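Local coordinates for inactive glucansucrase (Lactobacillus reuteri, PDB 5JBD), which is an inactive member of glycoside hydrolase family 70, built round a (beta/alpha)8-type barrel with a bound calcium ion, at residues 431-434 / 435-438; 417-420 / 421-424; 340-343 / 344-347; 327-330 / 331-335. One frame throughout, in Å; residues are numbered along the deposited sequence. Where two conformers were deposited one is given.

Contact 1. Residues 431-434 / 435-438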
loop_
_atom_site.group_PDB
_atom_site.type_symbol
_atom_site.label_atom_id
_atom_site.label_comp_id
_atom_site.label_asym_id
_atom_site.label_seq_id
_atom_site.Cartn_x
_atom_site.Cartn_y
_atom_site.Cartn_z
ATOM N N TYR A 431 -20.583 -8.483 -7.108
ATOM C CA TYR A 431 -20.881 -8.652 -8.546
ATOM C C TYR A 431 -22.382 -8.658 -8.826
ATOM O O TYR A 431 -22.827 -8.082 -9.814
ATOM C CB TYR A 431 -20.294 -9.942 -9.132
ATOM C CG TYR A 431 -18.791 -9.973 -9.338
ATOM C CD1 TYR A 431 -18.148 -9.054 -10.173
ATOM C CD2 TYR A 431 -18.023 -10.958 -8.730
ATOM C CE1 TYR A 431 -16.775 -9.096 -10.370
ATOM C CE2 TYR A 431 -16.657 -11.009 -8.922
ATOM C CZ TYR A 431 -16.041 -10.084 -9.749
ATOM O OH TYR A 431 -14.687 -10.160 -9.932
ATOM N N ALA A 432 -23.151 -9.317 -7.957
ATOM C CA ALA A 432 -24.612 -9.321 -8.081
ATOM C C ALA A 432 -25.161 -7.900 -7.883
ATOM O O ALA A 432 -26.002 -7.448 -8.649
ATOM C CB ALA A 432 -25.235 -10.277 -7.087
ATOM N N ASP A 433 -24.650 -7.201 -6.877
ATOM C CA ASP A 433 -25.100 -5.823 -6.583
ATOM C C ASP A 433 -24.746 -4.847 -7.704
ATOM O O ASP A 433 -25.562 -3.988 -8.067
ATOM C CB ASP A 433 -24.538 -5.340 -5.243
ATOM C CG ASP A 433 -25.151 -4.041 -4.791
ATOM O OD1 ASP A 433 -26.341 -4.043 -4.403
ATOM O OD2 ASP A 433 -24.439 -3.003 -4.796
ATOM N N GLN A 434 -23.549 -4.972 -8.267
ATOM C CA GLN A 434 -23.110 -4.079 -9.361
ATOM C C GLN A 434 -24.071 -4.086 -10.559
ATOM O O GLN A 434 -24.258 -3.052 -11.216
ATOM C CB GLN A 434 -21.685 -4.451 -9.806
ATOM C CG GLN A 434 -21.004 -3.469 -10.752
ATOM C CD GLN A 434 -19.586 -3.899 -11.127
ATOM O OE1 GLN A 434 -19.345 -5.049 -11.545
ATOM N NE2 GLN A 434 -18.643 -2.998 -10.965
ATOM N N GLU A 435 -24.701 -5.234 -10.825
ATOM C CA GLU A 435 -25.652 -5.368 -11.948
ATOM C C GLU A 435 -27.046 -4.774 -11.712
ATOM O O GLU A 435 -27.803 -4.602 -12.665
ATOM C CB GLU A 435 -25.803 -6.848 -12.322
ATOM C CG GLU A 435 -24.501 -7.463 -12.785
ATOM C CD GLU A 435 -24.708 -8.442 -13.905
ATOM O OE1 GLU A 435 -25.183 -9.557 -13.621
ATOM O OE2 GLU A 435 -24.397 -8.087 -15.059
ATOM N N LYS A 436 -27.377 -4.481 -10.452
ATOM C CA LYS A 436 -28.702 -3.994 -10.084
ATOM C C LYS A 436 -28.900 -2.509 -10.413
ATOM O O LYS A 436 -27.944 -1.736 -10.494
ATOM C CB LYS A 436 -28.953 -4.190 -8.581
ATOM C CG LYS A 436 -29.074 -5.642 -8.164
ATOM C CD LYS A 436 -29.196 -5.776 -6.655
ATOM C CE LYS A 436 -29.176 -7.236 -6.234
ATOM N NZ LYS A 436 -29.462 -7.392 -4.784
ATOM N N THR A 437 -30.158 -2.137 -10.601
ATOM C CA THR A 437 -30.560 -0.722 -10.637
ATOM C C THR A 437 -30.417 -0.119 -9.225
ATOM O O THR A 437 -29.718 0.882 -9.044
ATOM C CB THR A 437 -31.993 -0.588 -11.168
ATOM O OG1 THR A 437 -32.025 -1.028 -12.533
ATOM C CG2 THR A 437 -32.494 0.859 -11.087
ATOM N N ASN A 438 -31.042 -0.759 -8.231
ATOM C CA ASN A 438 -31.000 -0.301 -6.837
ATOM C C ASN A 438 -29.864 -0.916 -6.070
ATOM O O ASN A 438 -30.070 -1.821 -5.261
ATOM C CB ASN A 438 -32.305 -0.608 -6.138
ATOM C CG ASN A 438 -33.402 0.223 -6.664
ATOM O OD1 ASN A 438 -33.466 1.425 -6.399
ATOM N ND2 ASN A 438 -34.243 -0.392 -7.472
#
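The carboxylate of D433 stands beside the aliphatic chain of K436, its OD1 4.0 Å from K436 CD, where the last turn of helix 420-434 runs out into a loop. The Y431 ring points away, its plane at about 45° to that of W427, with its OH bonded to T472 OG1. The side chains of D433 and K436 cross at about a right angle. Both carboxylate oxygens are engaged from the loop, OD1 by the backbone N of Q440 and OD2 by those of Y441 and A442, so the group is pinned in rotation. K436 NZ, 4.6 Å from OD1 of D433, is too far for a salt bridge but probably adds some attraction.

Two i+3 to i backbone bonds follow at this end of the helix. K436 N reaches O of D433 at 3.0 Å, approaching from above the carbonyl plane, whereas the bond from E435 N to A432 O is weak. K439 NZ then takes up the carbonyls of Q434 and K436, tying the helix end to the outgoing loop. With CG anti to its carbonyl carbon (chi1 -68°), K436 places CG 3.6 Å from A432 O, while on the exposed side E435 CG lies 3.5 Å from the carbonyl oxygen of Y431.

Contact 2. Residues 417-420 / 421-424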
loop_
_atom_site.group_PDB
_atom_site.type_symbol
_atom_site.label_atom_id
_atom_site.label_comp_id
_atom_site.label_asym_id
_atom_site.label_seq_id
_atom_site.Cartn_x
_atom_site.Cartn_y
_atom_site.Cartn_z
ATOM N N ALA A 417 -8.416 -12.255 12.804
ATOM C CA ALA A 417 -9.619 -13.067 12.528
ATOM C C ALA A 417 -10.148 -12.917 11.089
ATOM O O ALA A 417 -11.199 -13.476 10.755
ATOM C CB ALA A 417 -10.714 -12.748 13.540
ATOM N N TYR A 418 -9.434 -12.165 10.247
ATOM C CA TYR A 418 -9.757 -12.074 8.820
ATOM C C TYR A 418 -9.659 -13.459 8.190
ATOM O O TYR A 418 -8.697 -14.184 8.446
ATOM C CB TYR A 418 -8.793 -11.101 8.105
ATOM C CG TYR A 418 -9.082 -10.875 6.634
ATOM C CD1 TYR A 418 -8.567 -11.730 5.663
ATOM C CD2 TYR A 418 -9.849 -9.779 6.203
ATOM C CE1 TYR A 418 -8.819 -11.522 4.307
ATOM C CE2 TYR A 418 -10.108 -9.568 4.854
ATOM C CZ TYR A 418 -9.587 -10.430 3.907
ATOM O OH TYR A 418 -9.829 -10.229 2.568
ATOM N N LYS A 419 -10.630 -13.794 7.351
ATOM C CA LYS A 419 -10.599 -15.019 6.559
ATOM C C LYS A 419 -10.900 -14.702 5.096
ATOM O O LYS A 419 -11.825 -13.946 4.800
ATOM C CB LYS A 419 -11.618 -16.025 7.089
ATOM C CG LYS A 419 -11.310 -16.534 8.491
ATOM C CD LYS A 419 -12.369 -17.528 8.969
ATOM C CE LYS A 419 -11.840 -18.497 10.023
ATOM N NZ LYS A 419 -11.026 -17.829 11.085
ATOM N N VAL A 420 -10.113 -15.282 4.186
ATOM C CA VAL A 420 -10.345 -15.142 2.735
ATOM C C VAL A 420 -11.789 -15.509 2.337
ATOM O O VAL A 420 -12.356 -14.894 1.428
ATOM C CB VAL A 420 -9.282 -15.927 1.899
ATOM C CG1 VAL A 420 -9.442 -17.441 2.051
ATOM C CG2 VAL A 420 -9.329 -15.538 0.426
ATOM N N GLU A 421 -12.401 -16.465 3.048
ATOM C CA GLU A 421 -13.770 -16.897 2.743
ATOM C C GLU A 421 -14.766 -15.713 2.836
ATOM O O GLU A 421 -15.740 -15.651 2.078
ATOM C CB GLU A 421 -14.228 -18.054 3.660
ATOM C CG GLU A 421 -13.576 -19.444 3.433
ATOM C CD GLU A 421 -12.079 -19.504 3.742
ATOM O OE1 GLU A 421 -11.644 -18.882 4.744
ATOM O OE2 GLU A 421 -11.333 -20.188 2.998
ATOM N N TYR A 422 -14.511 -14.763 3.741
ATOM C CA TYR A 422 -15.368 -13.565 3.853
ATOM C C TYR A 422 -15.253 -12.670 2.605
ATOM O O TYR A 422 -16.251 -12.137 2.127
ATOM C CB TYR A 422 -15.017 -12.737 5.088
ATOM C CG TYR A 422 -15.012 -13.454 6.423
ATOM C CD1 TYR A 422 -15.883 -14.518 6.693
ATOM C CD2 TYR A 422 -14.156 -13.036 7.442
ATOM C CE1 TYR A 422 -15.878 -15.147 7.933
ATOM C CE2 TYR A 422 -14.139 -13.664 8.683
ATOM C CZ TYR A 422 -15.007 -14.712 8.928
ATOM O OH TYR A 422 -14.977 -15.328 10.157
ATOM N N ALA A 423 -14.028 -12.501 2.102
ATOM C CA ALA A 423 -13.796 -11.748 0.861
ATOM C C ALA A 423 -14.502 -12.391 -0.325
ATOM O O ALA A 423 -15.094 -11.688 -1.150
ATOM C CB ALA A 423 -12.302 -11.603 0.568
ATOM N N ASN A 424 -14.442 -13.729 -0.412
ATOM C CA ASN A 424 -15.100 -14.450 -1.503
ATOM C C ASN A 424 -16.608 -14.224 -1.486
ATOM O O ASN A 424 -17.225 -14.054 -2.549
ATOM C CB ASN A 424 -14.823 -15.964 -1.424
ATOM C CG ASN A 424 -13.370 -16.310 -1.641
ATOM O OD1 ASN A 424 -12.609 -15.551 -2.247
ATOM N ND2 ASN A 424 -12.967 -17.481 -1.151
#
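K419 is still extended, but from V420 onward the backbone is helical, and the bond from Y422 N to K419 O, 3.0 Å long, ties the incoming loop to the first turn of helix 420-434. Farther along, N424 N bonds to V420 O at 3.0 Å with an almost straight approach to the carbonyl, the regular i+4 to i pattern of an alpha helix.

The side chains of K419 and Y422 carry the contact. K419 CB sits over one face of the Y422 ring, 4.0 Å from its centroid and only 17° off the normal, a CH-pi contact; the lysine chain then runs outward across the ring rim until K419 CD lies 3.6 Å from Y422 OH. At the ring edge, near its plane, A417 O comes within 3.6 Å of Y422 CE2. The ring also meets H407 and I403, so it joins the new helix to the end of helix 392-406. Y418, whose CG is turned anti to its N (chi1 -177°), carries its ring towards the start of the helix and brings OH to 3.5 Å from A423 CB; the same ring makes a cation-pi contact with R702.

Across the two segments, the side chains of K419, Y422, Y418 and A423 therefore meet mainly through carbon and aromatic surface, while the polar grip on the start of the helix comes from the backbone bonds.

Contact 3. Residues 340-343 / 344-347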
loop_
_atom_site.group_PDB
_atom_site.type_symbol
_atom_site.label_atom_id
_atom_site.label_comp_id
_atom_site.label_asym_id
_atom_site.label_seq_id
_atom_site.Cartn_x
_atom_site.Cartn_y
_atom_site.Cartn_z
ATOM N N TYR A 340 0.353 15.930 -8.569
ATOM C CA TYR A 340 -0.481 15.889 -7.360
ATOM C C TYR A 340 -1.711 14.988 -7.599
ATOM O O TYR A 340 -2.345 15.088 -8.650
ATOM C CB TYR A 340 -0.939 17.338 -6.984
ATOM C CG TYR A 340 -2.100 17.351 -6.030
ATOM C CD1 TYR A 340 -1.920 17.009 -4.702
ATOM C CD2 TYR A 340 -3.395 17.683 -6.456
ATOM C CE1 TYR A 340 -2.990 16.959 -3.820
ATOM C CE2 TYR A 340 -4.469 17.660 -5.573
ATOM C CZ TYR A 340 -4.262 17.279 -4.258
ATOM O OH TYR A 340 -5.316 17.214 -3.366
ATOM N N MET A 341 -2.083 14.142 -6.632
ATOM C CA MET A 341 -3.308 13.309 -6.772
ATOM C C MET A 341 -4.546 14.071 -6.301
ATOM O O MET A 341 -4.683 14.384 -5.116
ATOM C CB MET A 341 -3.190 11.986 -5.994
ATOM C CG MET A 341 -4.287 10.985 -6.330
ATOM S SD MET A 341 -3.985 9.299 -5.751
ATOM C CE MET A 341 -4.977 9.248 -4.260
ATOM N N ASP A 342 -5.451 14.370 -7.231
ATOM C CA ASP A 342 -6.666 15.144 -6.927
ATOM C C ASP A 342 -7.752 14.251 -6.310
ATOM O O ASP A 342 -8.765 13.931 -6.946
ATOM C CB ASP A 342 -7.163 15.867 -8.198
ATOM C CG ASP A 342 -8.316 16.825 -7.936
ATOM O OD1 ASP A 342 -8.584 17.229 -6.773
ATOM O OD2 ASP A 342 -8.955 17.211 -8.919
ATOM N N SER A 343 -7.535 13.866 -5.053
ATOM C CA SER A 343 -8.487 13.017 -4.345
ATOM C C SER A 343 -9.837 13.707 -4.145
ATOM O O SER A 343 -10.872 13.035 -4.080
ATOM C CB SER A 343 -7.907 12.533 -3.001
ATOM O OG SER A 343 -7.739 13.574 -2.066
ATOM N N GLY A 344 -9.819 15.044 -4.028
ATOM C CA GLY A 344 -11.029 15.836 -3.938
ATOM C C GLY A 344 -12.031 15.525 -5.033
ATOM O O GLY A 344 -13.215 15.396 -4.758
ATOM N N GLU A 345 -11.532 15.369 -6.263
ATOM C CA GLU A 345 -12.380 15.041 -7.404
ATOM C C GLU A 345 -13.044 13.681 -7.240
ATOM O O GLU A 345 -14.218 13.521 -7.585
ATOM C CB GLU A 345 -11.588 15.099 -8.725
ATOM C CG GLU A 345 -12.337 14.661 -9.984
ATOM C CD GLU A 345 -13.426 15.643 -10.438
ATOM O OE1 GLU A 345 -13.446 16.791 -9.957
ATOM O OE2 GLU A 345 -14.284 15.260 -11.271
ATOM N N PHE A 346 -12.287 12.706 -6.735
ATOM C CA PHE A 346 -12.848 11.378 -6.463
ATOM C C PHE A 346 -14.010 11.417 -5.462
ATOM O O PHE A 346 -15.077 10.854 -5.726
ATOM C CB PHE A 346 -11.756 10.411 -5.972
ATOM C CG PHE A 346 -12.304 9.180 -5.309
ATOM C CD1 PHE A 346 -12.818 8.140 -6.071
ATOM C CD2 PHE A 346 -12.334 9.079 -3.923
ATOM C CE1 PHE A 346 -13.337 6.999 -5.456
ATOM C CE2 PHE A 346 -12.859 7.950 -3.304
ATOM C CZ PHE A 346 -13.367 6.920 -4.070
ATOM N N TYR A 347 -13.807 12.095 -4.328
ATOM C CA TYR A 347 -14.862 12.204 -3.326
ATOM C C TYR A 347 -16.073 12.968 -3.870
ATOM O O TYR A 347 -17.206 12.589 -3.603
ATOM C CB TYR A 347 -14.355 12.793 -2.005
ATOM C CG TYR A 347 -13.406 11.844 -1.308
ATOM C CD1 TYR A 347 -13.859 10.625 -0.779
ATOM C CD2 TYR A 347 -12.034 12.121 -1.237
ATOM C CE1 TYR A 347 -12.976 9.726 -0.179
ATOM C CE2 TYR A 347 -11.148 11.236 -0.637
ATOM C CZ TYR A 347 -11.622 10.041 -0.111
ATOM O OH TYR A 347 -10.728 9.179 0.475
HETATM O O HOH W 1 -7.806 17.238 -4.204
#
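D342 and E345 meet in the buried half of this turn, where OD2 of D342 lies 3.4 Å from E345 CB. The D342 carboxylate is held on several sides: OD2 bonds to S369 OG, and OD1 to I370 N and to a water that donates to it at 2.7 Å. That water also accepts from G344 N at 3.0 Å and pairs with Y340 OH at 2.6 Å, lying in the plane of the tyrosine ring at its edge, so one molecule bridges the strand, the turn and the first helical turn. The negative ends of D342 and E345 stay near each other, OD2 4.6 Å from OE1, which probably costs something; R373 gives E345 a long, weak ion pair. F346, also buried, stacks on F388.

Y347, by contrast, is exposed, and F346 sets its ring edge against the Y347 face from the inward side. Y347 CG, anti to the carbonyl carbon (chi1 -68°), lets CD2 come within 3.2 Å of S343 O, the oxygen that also accepts from Y347 N. An inverse gamma turn centred on D342, closed by a weak bond, links strand 340-341 to helix 343-354, a beta-to-alpha junction of the parallel-stranded barrel of this TIM-barrel family.

Contact 4. Residues 327-330 / 331-335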
loop_
_atom_site.group_PDB
_atom_site.type_symbol
_atom_site.label_atom_id
_atom_site.label_comp_id
_atom_site.label_asym_id
_atom_site.label_seq_id
_atom_site.Cartn_x
_atom_site.Cartn_y
_atom_site.Cartn_z
ATOM N N ALA A 327 -0.546 18.756 -0.350
ATOM C CA ALA A 327 0.479 18.360 -1.297
ATOM C C ALA A 327 0.489 19.189 -2.575
ATOM O O ALA A 327 1.536 19.301 -3.208
ATOM C CB ALA A 327 0.348 16.875 -1.640
ATOM N N ALA A 328 -0.660 19.750 -2.979
ATOM C CA ALA A 328 -0.704 20.603 -4.167
ATOM C C ALA A 328 0.196 21.829 -3.989
ATOM O O ALA A 328 1.056 22.092 -4.836
ATOM C CB ALA A 328 -2.138 21.015 -4.502
ATOM N N GLN A 329 0.001 22.544 -2.889
ATOM C CA GLN A 329 0.823 23.708 -2.544
ATOM C C GLN A 329 2.323 23.340 -2.503
ATOM O O GLN A 329 3.156 24.023 -3.115
ATOM C CB GLN A 329 0.347 24.278 -1.195
ATOM C CG GLN A 329 1.089 25.494 -0.683
ATOM C CD GLN A 329 0.497 26.763 -1.227
ATOM O OE1 GLN A 329 1.119 27.437 -2.026
ATOM N NE2 GLN A 329 -0.732 27.085 -0.808
ATOM N N MET A 330 2.648 22.258 -1.801
ATOM C CA MET A 330 4.023 21.751 -1.713
ATOM C C MET A 330 4.642 21.557 -3.087
ATOM O O MET A 330 5.739 22.060 -3.351
ATOM C CB MET A 330 4.080 20.407 -0.979
ATOM C CG MET A 330 5.494 19.857 -0.849
ATOM S SD MET A 330 5.564 18.148 -0.311
ATOM C CE MET A 330 4.842 17.215 -1.648
ATOM N N LEU A 331 3.941 20.830 -3.938
ATOM C CA LEU A 331 4.440 20.541 -5.277
ATOM C C LEU A 331 4.600 21.808 -6.141
ATOM O O LEU A 331 5.611 21.945 -6.841
ATOM C CB LEU A 331 3.581 19.477 -5.974
ATOM C CG LEU A 331 3.757 18.066 -5.363
ATOM C CD1 LEU A 331 2.634 17.145 -5.821
ATOM C CD2 LEU A 331 5.125 17.454 -5.687
ATOM N N ASN A 332 3.641 22.725 -6.066
ATOM C CA ASN A 332 3.757 24.007 -6.787
ATOM C C ASN A 332 4.996 24.808 -6.374
ATOM O O ASN A 332 5.738 25.291 -7.230
ATOM C CB ASN A 332 2.487 24.856 -6.616
ATOM C CG ASN A 332 1.299 24.293 -7.367
ATOM O OD1 ASN A 332 1.438 23.693 -8.434
ATOM N ND2 ASN A 332 0.114 24.528 -6.838
ATOM N N GLU A 333 5.244 24.895 -5.069
ATOM C CA GLU A 333 6.450 25.554 -4.540
ATOM C C GLU A 333 7.753 24.907 -5.041
ATOM O O GLU A 333 8.755 25.586 -5.205
ATOM C CB GLU A 333 6.444 25.548 -2.997
ATOM C CG GLU A 333 5.395 26.466 -2.375
ATOM C CD GLU A 333 5.278 26.333 -0.856
ATOM O OE1 GLU A 333 5.955 25.469 -0.243
ATOM O OE2 GLU A 333 4.498 27.095 -0.263
ATOM N N LYS A 334 7.718 23.594 -5.273
ATOM C CA LYS A 334 8.857 22.839 -5.751
ATOM C C LYS A 334 8.984 22.800 -7.276
ATOM O O LYS A 334 9.875 22.144 -7.800
ATOM C CB LYS A 334 8.786 21.400 -5.197
ATOM C CG LYS A 334 8.926 21.331 -3.691
ATOM C CD LYS A 334 8.680 19.914 -3.172
ATOM C CE LYS A 334 8.875 19.829 -1.671
ATOM N NZ LYS A 334 10.284 20.066 -1.232
ATOM N N GLY A 335 8.105 23.491 -7.991
ATOM C CA GLY A 335 8.127 23.420 -9.444
ATOM C C GLY A 335 7.594 22.121 -10.025
ATOM O O GLY A 335 7.894 21.801 -11.178
HETATM O O HOH W 2 0.057 26.609 -4.635
#
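M330 lies on the last turn or so of helix 326-333 and reaches both L331 and K334. Its CB sits against the N of L331 as its chain neighbour. CG, anti to the backbone N (chi1 -179°), then extends to K334 CE at 3.5 Å, closer than carbons usually pack. SD passes the same carbon at 4.0 Å, and after a bend at chi3 the methyl CE settles 4.0 Å from L331 CG. The thioether arm thus touches the K334 stem through CG and SD and the L331 branch through CE.

K334 CG lies 3.3 Å from M330 O. Beyond CD, which also passes that oxygen, NZ leaves for a salt bridge to D294 and a hydrogen bond to Q226. L331 CG leans on A327 O at 3.3 Å. The amide of N332 is fixed from outside the helix, OD1 by N336 ND2 and ND2 by T383 OG1.

Four successive backbone bonds, L331 to A327 through K334 to M330, keep the helix regular, the last of them longest at 3.2 Å and least straight at 139°. The chain then turns at G335, with phi of 74°, whose N bonds back to N332 O. Positive phi and bonds returning to the final turn make this a Schellman motif, a common C-terminal ending of an alpha helix.

Contacts 1 and 2 mark the two ends of helix 420-434, their centres about 22 Å apart, and their nearest atoms about 7 Å apart do not touch. Contact 2 is a surface contact dominated by an aromatic face and an alkyl chain; contact 1 is partly buried, with a loop-held carboxylate. Contact 3 is the buried one, polar and water-bridged where a barrel strand becomes a helix, whereas contact 4, partly buried, ends a helix with apolar packing and backbone bonds. Contacts 3 and 4 touch: the Y340 ring packs on A327 and A328, Y340 CD1 3.5 Å from A328 N and 3.8 Å from A327 CB, joining helix 326-333 to the strand that follows it.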